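Local coordinates for uncharacterized protein YacP (Bacillus subtilis, PDB 5MQ8) that acts as an endoribonuclease involved in ribosome-dependent mRNA decay, at residues N10-P16 with A121-L125; S25-D31 with V57-K63; Q41-G45 with I131-I135. One frame throughout, in Å; residues are numbered along the deposited sequence.

Interaction 1 (N10-P16 with A121-L125); sequences NMIGAWP and ARELL
W15 meets A121 and L125 where two helices of a PIN-like NYN domain converge: helix 8-14, which follows strand 3-7 of the parallel five-stranded sheet, and the first turn of helix 121-145. The axes of segments 10-14 and 121-125 make an angle of 82° and stay 10.0 Å apart at their closest, with side chains filling most of the gap. W15, the first residue past its helix, contributes the most buried surface. Because CG stands opposite the carbonyl carbon (chi1 -63°), the indole lies across the start of the second helix. L125 CB rides over the five-membered ring in a CH-pi contact, 3.7 Å from its centroid, and L125 CD1 extends the cover over CG and CD2. M11 CB, from W15's own segment, lies near the rim of the opposite face. In the ring plane, L124 CG abuts W15 CZ2 at 3.7 Å; the same leucine reaches Y40 of helix 23-44. The methyl of A121 fits against A14, with 3.6 Å between the two CB atoms, and M11 CE comes within 3.8 Å of A121 CB. One polar bond crosses this apolar seam: W15 NE1 donates to A121 O over 2.8 Å, bent to 141° at the hydrogen. It arrives above the carbonyl plane, while the helical bond from L125 N reaches A121 O from the other face.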
ATOM      1  N   ASN A  10       0.184 -13.079  25.014  1.00 29.78           N
ATOM      2  CA  ASN A  10      -0.722 -14.198  24.806  1.00 29.29           C
ATOM      3  C   ASN A  10      -1.140 -14.344  23.348  1.00 34.30           C
ATOM      4  O   ASN A  10      -1.196 -15.478  22.861  1.00 33.58           O
ATOM      5  CB  ASN A  10      -1.947 -14.102  25.704  1.00 24.82           C
ATOM      6  CG  ASN A  10      -2.793 -15.350  25.698  1.00 39.73           C
ATOM      7  OD1 ASN A  10      -3.896 -15.382  25.144  1.00 35.49           O
ATOM      8  ND2 ASN A  10      -2.278 -16.413  26.302  1.00 28.77           N
ATOM      9  N   MET A  11      -1.434 -13.208  22.651  1.00 30.08           N
ATOM     10  CA  MET A  11      -1.824 -13.221  21.230  1.00 27.85           C
ATOM     11  C   MET A  11      -0.686 -13.748  20.407  1.00 32.00           C
ATOM     12  O   MET A  11      -0.900 -14.612  19.560  1.00 34.51           O
ATOM     13  CB  MET A  11      -2.255 -11.822  20.717  1.00 29.16           C
ATOM     14  CG  MET A  11      -3.484 -11.247  21.396  1.00 30.32           C
ATOM     15  SD  MET A  11      -4.951 -12.317  21.463  1.00 32.32           S
ATOM     16  CE  MET A  11      -4.976 -12.736  23.192  1.00 29.23           C
ATOM     17  N   ILE A  12       0.525 -13.248  20.675  1.00 28.89           N
ATOM     18  CA  ILE A  12       1.765 -13.625  19.996  1.00 28.86           C
ATOM     19  C   ILE A  12       1.971 -15.151  20.015  1.00 35.64           C
ATOM     20  O   ILE A  12       2.193 -15.735  18.964  1.00 35.27           O
ATOM     21  CB  ILE A  12       2.980 -12.832  20.548  1.00 31.11           C
ATOM     22  CG1 ILE A  12       2.956 -11.371  20.041  1.00 31.39           C
ATOM     23  CG2 ILE A  12       4.312 -13.523  20.183  1.00 31.70           C
ATOM     24  CD1 ILE A  12       4.006 -10.409  20.675  1.00 33.42           C
ATOM     25  N   GLY A  13       1.837 -15.764  21.186  1.00 33.81           N
ATOM     26  CA  GLY A  13       1.997 -17.202  21.361  1.00 34.33           C
ATOM     27  C   GLY A  13       0.876 -18.061  20.805  1.00 38.98           C
ATOM     28  O   GLY A  13       1.087 -19.253  20.572  1.00 39.04           O
ATOM     29  N   ALA A  14      -0.327 -17.475  20.584  1.00 33.80           N
ATOM     30  CA  ALA A  14      -1.493 -18.224  20.117  1.00 32.97           C
ATOM     31  C   ALA A  14      -1.813 -18.081  18.614  1.00 38.42           C
ATOM     32  O   ALA A  14      -2.500 -18.937  18.072  1.00 39.11           O
ATOM     33  CB  ALA A  14      -2.707 -17.848  20.949  1.00 33.20           C
ATOM     34  N   TRP A  15      -1.367 -16.990  17.958  1.00 34.23           N
ATOM     35  CA  TRP A  15      -1.670 -16.755  16.547  1.00 32.00           C
ATOM     36  C   TRP A  15      -0.581 -17.371  15.664  1.00 39.05           C
ATOM     37  O   TRP A  15       0.607 -17.089  15.889  1.00 37.72           O
ATOM     38  CB  TRP A  15      -1.867 -15.252  16.263  1.00 28.68           C
ATOM     39  CG  TRP A  15      -3.027 -14.598  16.979  1.00 27.80           C
ATOM     40  CD1 TRP A  15      -3.865 -15.171  17.892  1.00 30.29           C
ATOM     41  CD2 TRP A  15      -3.462 -13.239  16.837  1.00 26.47           C
ATOM     42  NE1 TRP A  15      -4.795 -14.253  18.323  1.00 29.20           N
ATOM     43  CE2 TRP A  15      -4.577 -13.062  17.683  1.00 30.04           C
ATOM     44  CE3 TRP A  15      -3.058 -12.167  16.023  1.00 26.94           C
ATOM     45  CZ2 TRP A  15      -5.261 -11.841  17.778  1.00 28.80           C
ATOM     46  CZ3 TRP A  15      -3.738 -10.958  16.119  1.00 27.61           C
ATOM     47  CH2 TRP A  15      -4.822 -10.806  16.989  1.00 28.08           C
ATOM     48  N   PRO A  16      -0.966 -18.229  14.676  1.00 38.34           N
ATOM     49  CA  PRO A  16       0.046 -18.906  13.830  1.00 38.41           C
ATOM     50  C   PRO A  16       1.024 -17.991  13.106  1.00 43.13           C
ATOM     51  O   PRO A  16       2.214 -18.301  13.083  1.00 43.70           O
ATOM     52  CB  PRO A  16      -0.793 -19.741  12.850  1.00 40.49           C
ATOM     53  CG  PRO A  16      -2.084 -19.973  13.560  1.00 45.60           C
ATOM     54  CD  PRO A  16      -2.333 -18.688  14.342  1.00 41.17           C
ATOM     55  N   ALA A 121      -8.075 -15.683  22.480  1.00 33.74           N
ATOM     56  CA  ALA A 121      -7.067 -15.411  21.466  1.00 33.93           C
ATOM     57  C   ALA A 121      -7.573 -15.787  20.065  1.00 39.32           C
ATOM     58  O   ALA A 121      -7.350 -15.037  19.114  1.00 38.56           O
ATOM     59  CB  ALA A 121      -5.797 -16.174  21.786  1.00 33.97           C
ATOM     60  N   ARG A 122      -8.279 -16.939  19.964  1.00 37.33           N
ATOM     61  CA  ARG A 122      -8.875 -17.495  18.751  1.00 37.30           C
ATOM     62  C   ARG A 122      -9.971 -16.567  18.225  1.00 40.17           C
ATOM     63  O   ARG A 122     -10.023 -16.318  17.019  1.00 40.31           O
ATOM     64  CB  ARG A 122      -9.450 -18.895  19.057  1.00 40.26           C
ATOM     65  CG  ARG A 122      -9.567 -19.803  17.833  1.00 54.80           C
ATOM     66  CD  ARG A 122      -9.989 -21.231  18.168  1.00 71.18           C
ATOM     67  NE  ARG A 122      -8.906 -22.024  18.757  1.00 88.59           N
ATOM     68  CZ  ARG A 122      -7.999 -22.713  18.066  1.00107.36           C
ATOM     69  NH1 ARG A 122      -7.054 -23.396  18.698  1.00 98.13           N
ATOM     70  NH2 ARG A 122      -8.047 -22.743  16.738  1.00 93.02           N
ATOM     71  N   GLU A 123     -10.835 -16.051  19.130  1.00 36.20           N
ATOM     72  CA  GLU A 123     -11.922 -15.138  18.792  1.00 36.09           C
ATOM     73  C   GLU A 123     -11.377 -13.840  18.235  1.00 38.56           C
ATOM     74  O   GLU A 123     -11.882 -13.377  17.210  1.00 38.95           O
ATOM     75  CB  GLU A 123     -12.793 -14.832  20.015  1.00 38.09           C
ATOM     76  CG  GLU A 123     -13.887 -15.849  20.281  1.00 54.89           C
ATOM     77  CD  GLU A 123     -14.348 -15.938  21.724  1.00 73.76           C
ATOM     78  OE1 GLU A 123     -14.509 -14.883  22.382  1.00 65.94           O
ATOM     79  OE2 GLU A 123     -14.557 -17.077  22.196  1.00 69.41           O
ATOM     80  N   LEU A 124     -10.350 -13.241  18.901  1.00 32.33           N
ATOM     81  CA  LEU A 124      -9.769 -11.992  18.416  1.00 30.67           C
ATOM     82  C   LEU A 124      -9.146 -12.201  17.040  1.00 35.65           C
ATOM     83  O   LEU A 124      -9.404 -11.399  16.144  1.00 35.74           O
ATOM     84  CB  LEU A 124      -8.784 -11.343  19.414  1.00 29.60           C
ATOM     85  CG  LEU A 124      -8.223  -9.951  19.004  1.00 31.67           C
ATOM     86  CD1 LEU A 124      -9.328  -8.923  18.796  1.00 29.81           C
ATOM     87  CD2 LEU A 124      -7.180  -9.453  19.992  1.00 29.91           C
ATOM     88  N   LEU A 125      -8.402 -13.314  16.853  1.00 32.76           N
ATOM     89  CA  LEU A 125      -7.787 -13.670  15.567  1.00 32.95           C
ATOM     90  C   LEU A 125      -8.834 -13.756  14.432  1.00 37.83           C
ATOM     91  O   LEU A 125      -8.615 -13.180  13.370  1.00 37.72           O
ATOM     92  CB  LEU A 125      -6.981 -14.980  15.677  1.00 32.64           C
ATOM     93  CG  LEU A 125      -6.329 -15.533  14.372  1.00 36.38           C
ATOM     94  CD1 LEU A 125      -5.250 -14.581  13.811  1.00 35.34           C
ATOM     95  CD2 LEU A 125      -5.738 -16.909  14.609  1.00 36.78           C
TER

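Interaction 2 (S25-D31 with V57-K63); sequences SFEEARD and VKGLEKK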
ATOM      1  N   SER A  25      13.282 -10.906  21.169  1.00 46.11           N
ATOM      2  CA  SER A  25      12.148 -10.880  22.108  1.00 45.49           C
ATOM      3  C   SER A  25      10.793 -10.550  21.413  1.00 48.86           C
ATOM      4  O   SER A  25      10.057  -9.641  21.825  1.00 47.74           O
ATOM      5  CB  SER A  25      12.432  -9.961  23.299  1.00 48.20           C
ATOM      6  OG  SER A  25      13.501 -10.447  24.095  1.00 55.75           O
ATOM      7  N   PHE A  26      10.487 -11.322  20.344  1.00 45.16           N
ATOM      8  CA  PHE A  26       9.268 -11.246  19.530  1.00 44.33           C
ATOM      9  C   PHE A  26       9.020  -9.854  18.912  1.00 44.58           C
ATOM     10  O   PHE A  26       7.871  -9.424  18.824  1.00 42.54           O
ATOM     11  CB  PHE A  26       8.049 -11.735  20.341  1.00 46.57           C
ATOM     12  CG  PHE A  26       8.107 -13.177  20.780  1.00 48.51           C
ATOM     13  CD1 PHE A  26       7.626 -14.192  19.957  1.00 51.16           C
ATOM     14  CD2 PHE A  26       8.601 -13.520  22.037  1.00 51.19           C
ATOM     15  CE1 PHE A  26       7.644 -15.527  20.379  1.00 52.03           C
ATOM     16  CE2 PHE A  26       8.637 -14.859  22.450  1.00 53.79           C
ATOM     17  CZ  PHE A  26       8.155 -15.850  21.620  1.00 51.59           C
ATOM     18  N   GLU A  27      10.100  -9.167  18.477  1.00 39.93           N
ATOM     19  CA  GLU A  27      10.057  -7.818  17.903  1.00 39.06           C
ATOM     20  C   GLU A  27       9.145  -7.724  16.682  1.00 41.94           C
ATOM     21  O   GLU A  27       8.351  -6.789  16.589  1.00 42.09           O
ATOM     22  CB  GLU A  27      11.467  -7.314  17.579  1.00 40.47           C
ATOM     23  CG  GLU A  27      11.501  -5.867  17.111  1.00 52.83           C
ATOM     24  CD  GLU A  27      12.855  -5.316  16.713  1.00 77.47           C
ATOM     25  OE1 GLU A  27      13.690  -6.087  16.185  1.00 63.39           O
ATOM     26  OE2 GLU A  27      13.063  -4.092  16.885  1.00 77.64           O
ATOM     27  N   GLU A  28       9.261  -8.692  15.755  1.00 36.84           N
ATOM     28  CA  GLU A  28       8.446  -8.752  14.555  1.00 34.80           C
ATOM     29  C   GLU A  28       7.002  -9.105  14.902  1.00 36.58           C
ATOM     30  O   GLU A  28       6.087  -8.475  14.368  1.00 35.91           O
ATOM     31  CB  GLU A  28       9.041  -9.715  13.520  1.00 35.63           C
ATOM     32  CG  GLU A  28      10.173  -9.075  12.737  1.00 41.82           C
ATOM     33  CD  GLU A  28      10.958  -9.947  11.774  1.00 60.02           C
ATOM     34  OE1 GLU A  28      10.398 -10.933  11.239  1.00 48.70           O
ATOM     35  OE2 GLU A  28      12.141  -9.620  11.535  1.00 59.36           O
ATOM     36  N   ALA A  29       6.798 -10.061  15.830  1.00 31.18           N
ATOM     37  CA  ALA A  29       5.455 -10.467  16.255  1.00 30.69           C
ATOM     38  C   ALA A  29       4.689  -9.297  16.909  1.00 33.96           C
ATOM     39  O   ALA A  29       3.502  -9.108  16.635  1.00 33.94           O
ATOM     40  CB  ALA A  29       5.537 -11.653  17.197  1.00 31.18           C
ATOM     41  N   ARG A  30       5.394  -8.493  17.722  1.00 30.71           N
ATOM     42  CA  ARG A  30       4.886  -7.302  18.399  1.00 30.47           C
ATOM     43  C   ARG A  30       4.429  -6.261  17.353  1.00 33.89           C
ATOM     44  O   ARG A  30       3.310  -5.765  17.435  1.00 32.90           O
ATOM     45  CB  ARG A  30       5.969  -6.742  19.331  1.00 29.60           C
ATOM     46  CG  ARG A  30       5.672  -5.386  19.953  1.00 31.93           C
ATOM     47  CD  ARG A  30       6.558  -4.325  19.338  1.00 41.17           C
ATOM     48  NE  ARG A  30       7.798  -4.176  20.071  1.00 52.78           N
ATOM     49  CZ  ARG A  30       8.896  -3.616  19.579  1.00 60.80           C
ATOM     50  NH1 ARG A  30       8.925  -3.176  18.325  1.00 44.57           N
ATOM     51  NH2 ARG A  30       9.978  -3.502  20.330  1.00 39.72           N
ATOM     52  N   ASP A  31       5.287  -5.978  16.361  1.00 30.12           N
ATOM     53  CA  ASP A  31       5.010  -5.040  15.278  1.00 29.52           C
ATOM     54  C   ASP A  31       3.801  -5.445  14.438  1.00 29.93           C
ATOM     55  O   ASP A  31       2.961  -4.595  14.157  1.00 25.89           O
ATOM     56  CB  ASP A  31       6.254  -4.875  14.389  1.00 32.19           C
ATOM     57  CG  ASP A  31       7.404  -4.114  15.041  1.00 42.80           C
ATOM     58  OD1 ASP A  31       7.179  -3.486  16.100  1.00 42.13           O
ATOM     59  OD2 ASP A  31       8.523  -4.136  14.480  1.00 51.20           O
ATOM     60  N   VAL A  57       8.432  -9.418  25.991  1.00 42.06           N
ATOM     61  CA  VAL A  57       8.378  -8.723  24.708  1.00 40.98           C
ATOM     62  C   VAL A  57       9.315  -7.520  24.696  1.00 45.15           C
ATOM     63  O   VAL A  57       9.351  -6.748  25.660  1.00 44.62           O
ATOM     64  CB  VAL A  57       6.923  -8.343  24.296  1.00 44.00           C
ATOM     65  CG1 VAL A  57       6.871  -7.743  22.883  1.00 43.34           C
ATOM     66  CG2 VAL A  57       5.980  -9.546  24.401  1.00 43.20           C
ATOM     67  N   LYS A  58      10.055  -7.373  23.581  1.00 42.63           N
ATOM     68  CA  LYS A  58      11.006  -6.299  23.303  1.00 43.37           C
ATOM     69  C   LYS A  58      10.326  -4.936  23.416  1.00 49.15           C
ATOM     70  O   LYS A  58       9.261  -4.720  22.826  1.00 47.70           O
ATOM     71  CB  LYS A  58      11.605  -6.506  21.897  1.00 46.02           C
ATOM     72  CG  LYS A  58      12.479  -5.376  21.368  1.00 59.47           C
ATOM     73  CD  LYS A  58      13.947  -5.488  21.732  1.00 70.64           C
ATOM     74  CE  LYS A  58      14.626  -4.139  21.684  1.00 85.87           C
ATOM     75  NZ  LYS A  58      14.719  -3.597  20.296  1.00 96.93           N
ATOM     76  N   GLY A  59      10.949  -4.047  24.190  1.00 48.55           N
ATOM     77  CA  GLY A  59      10.482  -2.683  24.404  1.00 49.37           C
ATOM     78  C   GLY A  59      10.600  -1.842  23.150  1.00 57.01           C
ATOM     79  O   GLY A  59      11.434  -2.121  22.277  1.00 55.29           O
ATOM     80  N   LEU A  60       9.724  -0.835  23.040  1.00 58.40           N
ATOM     81  CA  LEU A  60       9.651   0.094  21.912  1.00 60.56           C
ATOM     82  C   LEU A  60      10.920   0.942  21.766  1.00 71.01           C
ATOM     83  O   LEU A  60      11.386   1.140  20.638  1.00 71.44           O
ATOM     84  CB  LEU A  60       8.407   0.992  22.059  1.00 60.26           C
ATOM     85  CG  LEU A  60       7.194   0.723  21.153  1.00 64.81           C
ATOM     86  CD1 LEU A  60       7.001  -0.753  20.838  1.00 64.70           C
ATOM     87  CD2 LEU A  60       5.926   1.277  21.776  1.00 67.50           C
ATOM     88  N   GLU A  61      11.491   1.412  22.910  1.00 71.19           N
ATOM     89  CA  GLU A  61      12.688   2.266  22.986  1.00 72.80           C
ATOM     90  C   GLU A  61      12.466   3.554  22.169  1.00 80.08           C
ATOM     91  O   GLU A  61      11.705   4.420  22.608  1.00 80.19           O
ATOM     92  CB  GLU A  61      13.978   1.514  22.565  1.00 74.38           C
ATOM     93  CG  GLU A  61      14.426   0.416  23.515  1.00 86.58           C
ATOM     94  CD  GLU A  61      15.773  -0.190  23.167  1.00107.58           C
ATOM     95  OE1 GLU A  61      16.767   0.133  23.856  1.00 96.80           O
ATOM     96  OE2 GLU A  61      15.836  -0.983  22.198  1.00101.43           O
ATOM     97  N   LYS A  62      13.071   3.645  20.963  1.00 78.68           N
ATOM     98  CA  LYS A  62      12.932   4.790  20.058  1.00 79.36           C
ATOM     99  C   LYS A  62      11.560   4.773  19.381  1.00 84.80           C
ATOM    100  O   LYS A  62      10.860   5.787  19.413  1.00 85.04           O
ATOM    101  CB  LYS A  62      14.053   4.785  18.996  1.00 81.93           C
ATOM    102  CG  LYS A  62      14.080   6.023  18.102  1.00 95.56           C
ATOM    103  CD  LYS A  62      15.249   5.992  17.126  1.00105.64           C
ATOM    104  CE  LYS A  62      15.630   7.376  16.657  1.00117.47           C
ATOM    105  NZ  LYS A  62      14.727   7.881  15.589  1.00126.46           N
ATOM    106  N   LYS A  63      11.197   3.617  18.766  1.00 81.56           N
ATOM    107  CA  LYS A  63       9.973   3.357  18.001  1.00 81.17           C
ATOM    108  C   LYS A  63       8.719   4.053  18.525  1.00 84.63           C
ATOM    109  O   LYS A  63       8.286   3.825  19.663  1.00 84.45           O
ATOM    110  CB  LYS A  63       9.717   1.845  17.860  1.00 83.69           C
ATOM    111  CG  LYS A  63      10.034   1.281  16.482  1.00 97.69           C
ATOM    112  CD  LYS A  63      10.054  -0.245  16.497  1.00106.85           C
ATOM    113  CE  LYS A  63      10.537  -0.826  15.190  1.00115.14           C
ATOM    114  NZ  LYS A  63      10.797  -2.289  15.285  1.00120.07           N
TER
HETATM  115  O   HOH W   1      12.143  -2.156  18.805  1.00 50.48           O
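R30 sets CG opposite its own backbone N (chi1 171°) and then bends twice, at chi2 (-109°) and chi3 (-90°), which swings its guanidinium round to the backbone of K58. Two nitrogens approach K58 O side-on and from one face of its carbonyl plane. R30 NE lies 3.2 Å from K58 O, which is almost exactly in the guanidinium plane. R30 NH2 lies 2.9 Å from K58 O. Elsewhere on the rim, R30 NH1 donates to D31 OD1 over 2.8 Å, and a water that accepts from R30 NH2 donates to E27 OE2. With its rim held in three places, the group has little freedom to rotate. L60 CD1 lies over the centre of one face, while the aliphatic start of R30 rests on V57 CG1. The contact thus ties helix 23-44 of the PIN-like fold to the irregular loop between strands 47-52 and 70-73, and R30 also touches F52 on the first of these strands. Farther out, the network continues through K63, a less well ordered side chain, whose NZ reaches the syn lone pair of D31 OD2 at 3.0 Å and, more weakly, E27 OE2 at 3.3 Å. R30 NH1 and K63 NZ are only 3.7 Å apart, a repulsion that the D31 carboxylate, bonded to both, probably offsets. At the start of segment 25-31, K58 N donates to S25 O over 2.9 Å.

Interaction 3 (Q41-G45 with I131-I135); sequences QSYTG and IERRI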
ATOM      1  N   GLN A  41      -9.014  -1.251  15.584  1.00 32.80           N
ATOM      2  CA  GLN A  41      -9.450   0.020  16.161  1.00 33.66           C
ATOM      3  C   GLN A  41     -10.186   0.869  15.100  1.00 38.09           C
ATOM      4  O   GLN A  41     -11.294   1.344  15.360  1.00 37.96           O
ATOM      5  CB  GLN A  41      -8.270   0.806  16.771  1.00 35.07           C
ATOM      6  CG  GLN A  41      -8.678   2.198  17.294  1.00 51.72           C
ATOM      7  CD  GLN A  41      -7.990   2.707  18.531  1.00 72.98           C
ATOM      8  OE1 GLN A  41      -7.652   1.973  19.454  1.00 66.51           O
ATOM      9  NE2 GLN A  41      -7.786   4.005  18.587  1.00 68.76           N
ATOM     10  N   SER A  42      -9.558   1.060  13.929  1.00 33.40           N
ATOM     11  CA  SER A  42     -10.103   1.862  12.841  1.00 34.12           C
ATOM     12  C   SER A  42     -11.428   1.328  12.289  1.00 38.56           C
ATOM     13  O   SER A  42     -12.364   2.106  12.158  1.00 38.90           O
ATOM     14  CB  SER A  42      -9.078   2.018  11.726  1.00 38.89           C
ATOM     15  OG  SER A  42      -9.603   2.856  10.712  1.00 45.61           O
ATOM     16  N   TYR A  43     -11.520   0.020  12.011  1.00 34.83           N
ATOM     17  CA  TYR A  43     -12.750  -0.574  11.509  1.00 36.09           C
ATOM     18  C   TYR A  43     -13.927  -0.464  12.494  1.00 41.75           C
ATOM     19  O   TYR A  43     -14.997   0.033  12.123  1.00 40.70           O
ATOM     20  CB  TYR A  43     -12.530  -2.041  11.108  1.00 38.33           C
ATOM     21  CG  TYR A  43     -13.727  -2.648  10.403  1.00 41.90           C
ATOM     22  CD1 TYR A  43     -13.908  -2.487   9.030  1.00 43.75           C
ATOM     23  CD2 TYR A  43     -14.700  -3.348  11.111  1.00 43.11           C
ATOM     24  CE1 TYR A  43     -15.025  -3.007   8.382  1.00 44.72           C
ATOM     25  CE2 TYR A  43     -15.823  -3.869  10.474  1.00 43.91           C
ATOM     26  CZ  TYR A  43     -15.984  -3.693   9.108  1.00 51.37           C
ATOM     27  OH  TYR A  43     -17.089  -4.195   8.466  1.00 55.67           O
ATOM     28  N   THR A  44     -13.721  -0.945  13.743  1.00 38.51           N
ATOM     29  CA  THR A  44     -14.746  -1.011  14.779  1.00 37.64           C
ATOM     30  C   THR A  44     -15.070   0.326  15.443  1.00 40.84           C
ATOM     31  O   THR A  44     -16.185   0.500  15.940  1.00 40.76           O
ATOM     32  CB  THR A  44     -14.373  -2.067  15.847  1.00 38.62           C
ATOM     33  OG1 THR A  44     -13.214  -1.632  16.560  1.00 33.13           O
ATOM     34  CG2 THR A  44     -14.128  -3.439  15.262  1.00 36.49           C
ATOM     35  N   GLY A  45     -14.090   1.213  15.526  1.00 35.72           N
ATOM     36  CA  GLY A  45     -14.249   2.469  16.248  1.00 35.52           C
ATOM     37  C   GLY A  45     -14.060   2.270  17.740  1.00 40.42           C
ATOM     38  O   GLY A  45     -14.228   3.211  18.520  1.00 39.28           O
ATOM     39  N   ILE A 131     -11.891  -8.597   9.460  1.00 34.14           N
ATOM     40  CA  ILE A 131     -11.679  -7.144   9.321  1.00 33.63           C
ATOM     41  C   ILE A 131     -10.604  -6.841   8.256  1.00 37.16           C
ATOM     42  O   ILE A 131     -10.826  -5.981   7.410  1.00 37.27           O
ATOM     43  CB  ILE A 131     -11.394  -6.479  10.698  1.00 36.29           C
ATOM     44  CG1 ILE A 131     -12.676  -6.440  11.555  1.00 36.96           C
ATOM     45  CG2 ILE A 131     -10.790  -5.078  10.543  1.00 35.85           C
ATOM     46  CD1 ILE A 131     -12.492  -6.148  13.035  1.00 38.14           C
ATOM     47  N   GLU A 132      -9.486  -7.590   8.264  1.00 33.94           N
ATOM     48  CA  GLU A 132      -8.401  -7.470   7.293  1.00 35.58           C
ATOM     49  C   GLU A 132      -8.931  -7.651   5.857  1.00 41.40           C
ATOM     50  O   GLU A 132      -8.613  -6.848   4.978  1.00 40.82           O
ATOM     51  CB  GLU A 132      -7.350  -8.561   7.530  1.00 37.65           C
ATOM     52  CG  GLU A 132      -6.165  -8.178   8.388  1.00 54.11           C
ATOM     53  CD  GLU A 132      -5.076  -9.234   8.372  1.00 77.62           C
ATOM     54  OE1 GLU A 132      -5.363 -10.390   8.762  1.00 64.11           O
ATOM     55  OE2 GLU A 132      -3.947  -8.920   7.925  1.00 76.00           O
ATOM     56  N   ARG A 133      -9.692  -8.741   5.628  1.00 39.18           N
ATOM     57  CA  ARG A 133     -10.261  -9.093   4.328  1.00 39.51           C
ATOM     58  C   ARG A 133     -11.276  -8.076   3.857  1.00 42.00           C
ATOM     59  O   ARG A 133     -11.306  -7.774   2.666  1.00 43.38           O
ATOM     60  CB  ARG A 133     -10.873 -10.506   4.356  1.00 41.58           C
ATOM     61  CG  ARG A 133      -9.833 -11.616   4.228  1.00 57.50           C
ATOM     62  CD  ARG A 133     -10.476 -12.986   4.019  1.00 75.44           C
ATOM     63  NE  ARG A 133     -11.061 -13.535   5.250  1.00 84.01           N
ATOM     64  CZ  ARG A 133     -10.420 -14.333   6.102  1.00 95.39           C
ATOM     65  NH1 ARG A 133      -9.161 -14.691   5.872  1.00 85.13           N
ATOM     66  NH2 ARG A 133     -11.032 -14.777   7.192  1.00 76.25           N
ATOM     67  N   ARG A 134     -12.076  -7.534   4.790  1.00 36.64           N
ATOM     68  CA  ARG A 134     -13.104  -6.540   4.516  1.00 36.20           C
ATOM     69  C   ARG A 134     -12.482  -5.215   4.106  1.00 39.46           C
ATOM     70  O   ARG A 134     -12.923  -4.627   3.113  1.00 38.59           O
ATOM     71  CB  ARG A 134     -14.036  -6.361   5.726  1.00 38.00           C
ATOM     72  CG  ARG A 134     -15.479  -6.772   5.440  1.00 46.92           C
ATOM     73  CD  ARG A 134     -16.296  -6.971   6.706  1.00 51.71           C
ATOM     74  NE  ARG A 134     -16.985  -8.267   6.705  1.00 55.67           N
ATOM     75  CZ  ARG A 134     -17.583  -8.799   7.766  1.00 70.27           C
ATOM     76  NH1 ARG A 134     -17.582  -8.161   8.928  1.00 62.71           N
ATOM     77  NH2 ARG A 134     -18.174  -9.983   7.677  1.00 56.70           N
ATOM     78  N   ILE A 135     -11.450  -4.744   4.858  1.00 33.78           N
ATOM     79  CA  ILE A 135     -10.754  -3.494   4.552  1.00 31.88           C
ATOM     80  C   ILE A 135     -10.120  -3.586   3.165  1.00 36.16           C
ATOM     81  O   ILE A 135     -10.295  -2.665   2.368  1.00 35.24           O
ATOM     82  CB  ILE A 135      -9.738  -3.066   5.657  1.00 33.26           C
ATOM     83  CG1 ILE A 135     -10.463  -2.673   6.948  1.00 32.12           C
ATOM     84  CG2 ILE A 135      -8.822  -1.919   5.173  1.00 31.30           C
ATOM     85  CD1 ILE A 135      -9.540  -2.496   8.164  1.00 32.39           C
TER
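Y43 packs on I131 near the C-terminal end of helix 23-44, where that helix meets the middle of helix 121-145; both are long helices of the PIN-like NYN domain, which has a parallel beta-sheet at its centre. No hydrogen bond joins the two segments, so the contact is mainly van der Waals packing, and it is uneven. Its tight part is the base of the tyrosine. With the ring carbon CG anti to the backbone N (chi1 -172°), the side chain leans across to the second helix, and both arms of I131 take it up: CG2 comes within 3.5 Å of Y43 CB, and CG1 lies 3.7 Å from Y43 CD2. Beyond them, I131 CD1 extends to T44 CG2 at 3.9 Å. T44 turns its hydroxyl elsewhere, to Y40 O of its own helix and to N46 N, which leaves the methyl for this packing. One helical turn past I131, I135 approaches the ring at CD1, less closely, with its CG1 4.0 Å from Y43 CD1. Here the second subunit completes the packing, for its F161 touches both Y43 and I135. The looser, solvent-facing part is the phenol end, where the exposed R134 is the one residue of segment 131-135 to meet the hydroxyl, running obliquely past the tyrosine. Its guanidinium is turned 40° from the ring plane, too far for a parallel stack, and R134 NH1 stays 4.0 Å from Y43 OH. What touches the hydroxyl is instead an aliphatic carbon, R134 CD, at 3.4 Å from Y43 OH.

Helices 23-44 and 121-145 connect the three contacts, and interaction 3 joins them directly. Helix 23-44 supplies its early turns to interaction 2 and its last turn to interaction 3, whose centres lie about 23 Å apart on opposite sides of the chain's centre. Helix 121-145 enters interactions 1 and 3, centred about 17 Å apart, with nearest atoms about 6 Å apart. Interactions 1 and 2 are also about 17 Å apart between centres, yet they touch: I12 CG2 lies 3.4 Å from F26 CD1 and 3.7 Å from A29 CB, so helix 8-14 packs against helix 23-44 as well as 121-145. Interactions 2 and 3 both reach the second subunit. Along the chain, interaction 2 is nested within interaction 1, and interaction 3 crosses both.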